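Local atomic coordinates of UDP-D-quinovosamine 4-dehydrogenase (Vibrio fischeri, PDB entry 3NKL), a protein that probably acts as an oxidoreductase and lyase on a nucleotide sugar, seen here through its Rossmann-like, CoA-binding-type domain, one piece of a longer membrane protein. Residues L19-M22 against L23-G26; T50-R53 against P54-E58. All blocks are in the same frame, centred on the assembly; numbering follows the deposited sequence.

Interaction 1 of 2, residues L19-M22 against L23-G26; sequences LANM and LRQG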
loop_
_atom_site.group_PDB
_atom_site.type_symbol
_atom_site.label_atom_id
_atom_site.label_comp_id
_atom_site.label_asym_id
_atom_site.label_seq_id
_atom_site.Cartn_x
_atom_site.Cartn_y
_atom_site.Cartn_z
ATOM N N LEU B 19 8.217 7.759 1.169
ATOM C CA LEU B 19 8.256 9.124 0.642
ATOM C C LEU B 19 8.465 10.129 1.757
ATOM O O LEU B 19 9.295 11.043 1.641
ATOM C CB LEU B 19 6.980 9.457 -0.126
ATOM C CG LEU B 19 6.885 10.866 -0.723
ATOM C CD1 LEU B 19 7.934 11.075 -1.795
ATOM C CD2 LEU B 19 5.478 11.064 -1.308
ATOM N N ALA B 20 7.719 9.988 2.840
ATOM C CA ALA B 20 7.823 10.976 3.909
ATOM C C ALA B 20 9.264 11.048 4.433
ATOM O O ALA B 20 9.727 12.112 4.812
ATOM C CB ALA B 20 6.836 10.687 5.033
ATOM N N ASN B 21 9.976 9.921 4.434
ATOM C CA ASN B 21 11.401 9.929 4.820
ATOM C C ASN B 21 12.290 10.577 3.774
ATOM O O ASN B 21 13.207 11.323 4.107
ATOM C CB ASN B 21 11.910 8.512 5.080
ATOM C CG ASN B 21 11.367 7.925 6.352
ATOM O OD1 ASN B 21 11.431 6.715 6.562
ATOM N ND2 ASN B 21 10.829 8.776 7.213
HETATM N N MSE B 22 12.044 10.247 2.512
HETATM C CA MSE B 22 12.687 10.917 1.396
HETATM C C MSE B 22 12.598 12.416 1.671
HETATM O O MSE B 22 13.615 13.107 1.785
HETATM C CB MSE B 22 11.936 10.600 0.102
HETATM C CG MSE B 22 12.791 10.511 -1.153
HETATM SE SE MSE B 22 13.462 8.704 -1.315
HETATM C CE MSE B 22 11.756 7.765 -1.240
ATOM N N LEU B 23 11.368 12.905 1.805
ATOM C CA LEU B 23 11.106 14.351 1.996
ATOM C C LEU B 23 11.683 14.931 3.289
ATOM O O LEU B 23 12.336 15.982 3.278
ATOM C CB LEU B 23 9.599 14.618 2.000
ATOM C CG LEU B 23 8.799 14.066 0.818
ATOM C CD1 LEU B 23 7.374 14.553 0.886
ATOM C CD2 LEU B 23 9.423 14.467 -0.514
ATOM N N ARG B 24 11.388 14.278 4.410
ATOM C CA ARG B 24 11.697 14.841 5.720
ATOM C C ARG B 24 13.186 15.031 5.910
ATOM O O ARG B 24 13.617 15.960 6.594
ATOM C CB ARG B 24 11.138 13.975 6.843
ATOM C CG ARG B 24 10.150 14.695 7.729
ATOM C CD ARG B 24 10.139 14.072 9.099
ATOM N NE ARG B 24 10.022 12.626 8.996
ATOM C CZ ARG B 24 8.889 12.004 8.708
ATOM N NH1 ARG B 24 8.850 10.683 8.627
ATOM N NH2 ARG B 24 7.791 12.714 8.500
ATOM N N GLN B 25 13.971 14.152 5.302
ATOM C CA GLN B 25 15.419 14.281 5.331
ATOM C C GLN B 25 15.827 15.407 4.392
ATOM O O GLN B 25 16.875 16.026 4.566
ATOM C CB GLN B 25 16.093 12.976 4.892
ATOM C CG GLN B 25 16.150 12.778 3.374
ATOM C CD GLN B 25 16.789 11.457 2.973
ATOM O OE1 GLN B 25 17.519 10.848 3.753
ATOM N NE2 GLN B 25 16.515 11.011 1.753
ATOM N N GLY B 26 14.988 15.664 3.396
ATOM C CA GLY B 26 15.291 16.639 2.363
ATOM C C GLY B 26 14.980 18.079 2.737
ATOM O O GLY B 26 14.482 18.367 3.834
HETATM O O HOH W 1 15.751 13.331 -0.585
#
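The carbonyl oxygen of M22, a selenomethionine, is approached by two donors: the amide of G26, whose weak bond from N to M22 O is 3.3 Å long and bent to 125° at the hydrogen, and a water that donates to M22 O from 3.2 Å. This is the last turn of helix 14-25, the helix between strands 5-10 and 29-35 in a beta-alpha-beta unit of the Rossmann-like domain. The same water weakly accepts from Q25 NE2, but the Q25 side chain is poorly ordered, so its position and this bond are less certain. The three bonds before that of G26 are sounder: L23 N donates to L19 O over 2.8 Å at 175°, and R24 N and Q25 N reach A20 O and N21 O. L19 and L23 line the inner side and both touch I9. With L19 CG anti to its own N, L19 CD1 comes 3.9 Å from L23 CD2. Beside A20, R24 bends at chi3 over the previous turn, with A20 O 4.0 Å above the centre of one guanidinium face. The N21 amide stands steeply to that guanidinium, the planes 77° apart, and two donors face each other there: N21 ND2 lies 3.1 Å from R24 NH1 without a bond, while N21 ND2 has a weak hydrogen bond to Q47 OE1.

Interaction 2 of 2, residues T50-R53 against P54-E58; sequences TIYR and PKYLE. With SO4 (sulfate ion), chain K; SO4 (sulfate ion), chain J.
The rings of Y52 and Y56 lie nearly parallel, 18° between their planes, but are slid so far apart, with centroids 5.3 Å from each other, that they barely overlap. Their touch is at one corner, where Y52 CD1 meets Y56 CD1 at 3.4 Å, obliquely to both rings. At the edge of the Y56 ring, in its plane, sits O3 of one sulfate (chain J), and Y56 OH donates to O1 of that ion over 2.7 Å. H42 meets the Y56 ring edge-to-face, and R59 adds a cation-pi contact. The R53 guanidinium has O3 of the second sulfate (chain K) at its edge, near its plane; R53 NH2 lies 2.6 Å from that O3, but the bond is weak, bent to 119° at the hydrogen. The amide of K55 donates to O1 of the same sulfate, an oxygen whose position is less certain.

The backbone turns from strand 49-52 into helix 57-64 here: Y56 N donates to R53 O (2.9 Å, 163°), and L57 N to P54 O follows. Bends at chi2 and chi3 bring the R53 guanidinium to the chain K sulfate, and K55, extended, runs beside R53 in the same direction. R53 NH2 and K55 NZ remain 5.3 Å apart. Two sulfates, probably from the crystallisation liquor, thus mark a strand-to-helix turn that is probably electropositive, with H42 and K43 also contributing sulfate hydrogen bonds; this chemistry is consistent with an affinity for anions, though no natural ligand is identified by it.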
loop_
_atom_site.group_PDB
_atom_site.type_symbol
_atom_site.label_atom_id
_atom_site.label_comp_id
_atom_site.label_asym_id
_atom_site.label_seq_id
_atom_site.Cartn_x
_atom_site.Cartn_y
_atom_site.Cartn_z
ATOM N N THR B 50 0.443 12.425 11.986
ATOM C CA THR B 50 -0.821 11.705 12.068
ATOM C C THR B 50 -1.511 11.526 10.701
ATOM O O THR B 50 -1.246 12.264 9.739
ATOM C CB THR B 50 -1.744 12.204 13.232
ATOM O OG1 THR B 50 -2.991 12.689 12.726
ATOM C CG2 THR B 50 -1.053 13.269 14.059
ATOM N N ILE B 51 -2.351 10.499 10.632
ATOM C CA ILE B 51 -3.029 10.055 9.419
ATOM C C ILE B 51 -4.507 10.390 9.537
ATOM O O ILE B 51 -5.102 10.160 10.586
ATOM C CB ILE B 51 -2.913 8.519 9.264
ATOM C CG1 ILE B 51 -1.456 8.073 9.185
ATOM C CG2 ILE B 51 -3.634 8.041 8.020
ATOM C CD1 ILE B 51 -1.306 6.564 9.201
ATOM N N TYR B 52 -5.107 10.931 8.480
ATOM C CA TYR B 52 -6.510 11.338 8.539
ATOM C C TYR B 52 -7.293 10.801 7.351
ATOM O O TYR B 52 -6.751 10.640 6.262
ATOM C CB TYR B 52 -6.659 12.868 8.543
ATOM C CG TYR B 52 -5.971 13.577 9.677
ATOM C CD1 TYR B 52 -6.642 13.836 10.865
ATOM C CD2 TYR B 52 -4.654 13.998 9.563
ATOM C CE1 TYR B 52 -6.018 14.500 11.909
ATOM C CE2 TYR B 52 -4.022 14.668 10.598
ATOM C CZ TYR B 52 -4.712 14.907 11.770
ATOM O OH TYR B 52 -4.087 15.548 12.804
ATOM N N ARG B 53 -8.582 10.561 7.565
ATOM C CA ARG B 53 -9.478 10.177 6.487
ATOM C C ARG B 53 -9.650 11.379 5.563
ATOM O O ARG B 53 -9.451 12.537 5.985
ATOM C CB ARG B 53 -10.836 9.744 7.056
ATOM C CG ARG B 53 -11.520 10.861 7.856
ATOM C CD ARG B 53 -13.030 10.920 7.616
ATOM N NE ARG B 53 -13.807 10.186 8.607
ATOM C CZ ARG B 53 -15.004 9.651 8.373
ATOM N NH1 ARG B 53 -15.641 9.002 9.337
ATOM N NH2 ARG B 53 -15.561 9.753 7.173
ATOM N N PRO B 54 -10.022 11.121 4.300
ATOM C CA PRO B 54 -10.033 12.176 3.278
ATOM C C PRO B 54 -11.026 13.299 3.579
ATOM O O PRO B 54 -10.931 14.368 2.990
ATOM C CB PRO B 54 -10.461 11.441 2.006
ATOM C CG PRO B 54 -10.199 9.991 2.273
ATOM C CD PRO B 54 -10.310 9.783 3.743
ATOM N N LYS B 55 -11.986 13.049 4.460
ATOM C CA LYS B 55 -12.919 14.093 4.865
ATOM C C LYS B 55 -12.171 15.268 5.485
ATOM O O LYS B 55 -12.658 16.402 5.485
ATOM C CB LYS B 55 -13.946 13.526 5.865
ATOM C CG LYS B 55 -14.801 14.573 6.575
ATOM C CD LYS B 55 -15.860 13.883 7.458
ATOM C CE LYS B 55 -16.664 14.868 8.313
ATOM N NZ LYS B 55 -17.612 14.153 9.237
ATOM N N TYR B 56 -10.986 14.999 6.020
ATOM C CA TYR B 56 -10.188 16.051 6.657
ATOM C C TYR B 56 -9.368 16.915 5.681
ATOM O O TYR B 56 -8.671 17.819 6.118
ATOM C CB TYR B 56 -9.255 15.448 7.721
ATOM C CG TYR B 56 -9.934 15.220 9.060
ATOM C CD1 TYR B 56 -9.404 15.738 10.228
ATOM C CD2 TYR B 56 -11.112 14.500 9.146
ATOM C CE1 TYR B 56 -10.027 15.536 11.451
ATOM C CE2 TYR B 56 -11.749 14.298 10.367
ATOM C CZ TYR B 56 -11.199 14.814 11.511
ATOM O OH TYR B 56 -11.825 14.614 12.724
ATOM N N LEU B 57 -9.424 16.618 4.383
ATOM C CA LEU B 57 -8.617 17.339 3.392
ATOM C C LEU B 57 -8.797 18.860 3.467
ATOM O O LEU B 57 -7.828 19.618 3.568
ATOM C CB LEU B 57 -8.961 16.868 1.976
ATOM C CG LEU B 57 -8.172 15.671 1.442
ATOM C CD1 LEU B 57 -8.838 15.185 0.173
ATOM C CD2 LEU B 57 -6.717 16.046 1.180
ATOM N N GLU B 58 -10.038 19.306 3.392
ATOM C CA GLU B 58 -10.299 20.744 3.381
ATOM C C GLU B 58 -9.753 21.438 4.608
ATOM O O GLU B 58 -9.077 22.462 4.501
ATOM C CB GLU B 58 -11.791 21.017 3.229
ATOM C CG GLU B 58 -12.262 20.825 1.804
ATOM C CD GLU B 58 -13.666 20.268 1.710
ATOM O OE1 GLU B 58 -13.836 19.176 1.123
ATOM O OE2 GLU B 58 -14.598 20.924 2.223
HETATM S S SO4 K . -14.226 9.954 3.878
HETATM O O1 SO4 K . -13.240 10.424 4.843
HETATM O O2 SO4 K . -13.801 8.658 3.326
HETATM O O3 SO4 K . -15.509 9.788 4.569
HETATM O O4 SO4 K . -14.379 10.923 2.791
HETATM S S SO4 J . -14.142 11.987 13.026
HETATM O O1 SO4 J . -12.861 12.259 13.675
HETATM O O2 SO4 J . -15.120 11.672 14.061
HETATM O O3 SO4 J . -14.606 13.145 12.262
HETATM O O4 SO4 J . -13.999 10.847 12.123
#

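In the fold
Both contacts are local, lie in one Rossmann-like domain and follow each other along the chain, their centres 20 Å apart and nearest atoms about 8 Å apart. Interaction 1 closes a helix and is partly buried: its leucines face the sheet, and main-chain bonds dominate. Interaction 2 begins a helix at the surface, where aromatic and cationic side chains and a backbone amide meet sulfates. Strand 29-35 relates the two, since A20, L23 and R24 pack on it from one contact and Y52, P54 and L57 from the other. Strand 49-52 does too: it supplies Y52, and I49 touches A20 and R24. Arginine plays different parts, folded over a helix turn in 19-26 and beside an anion in 50-58.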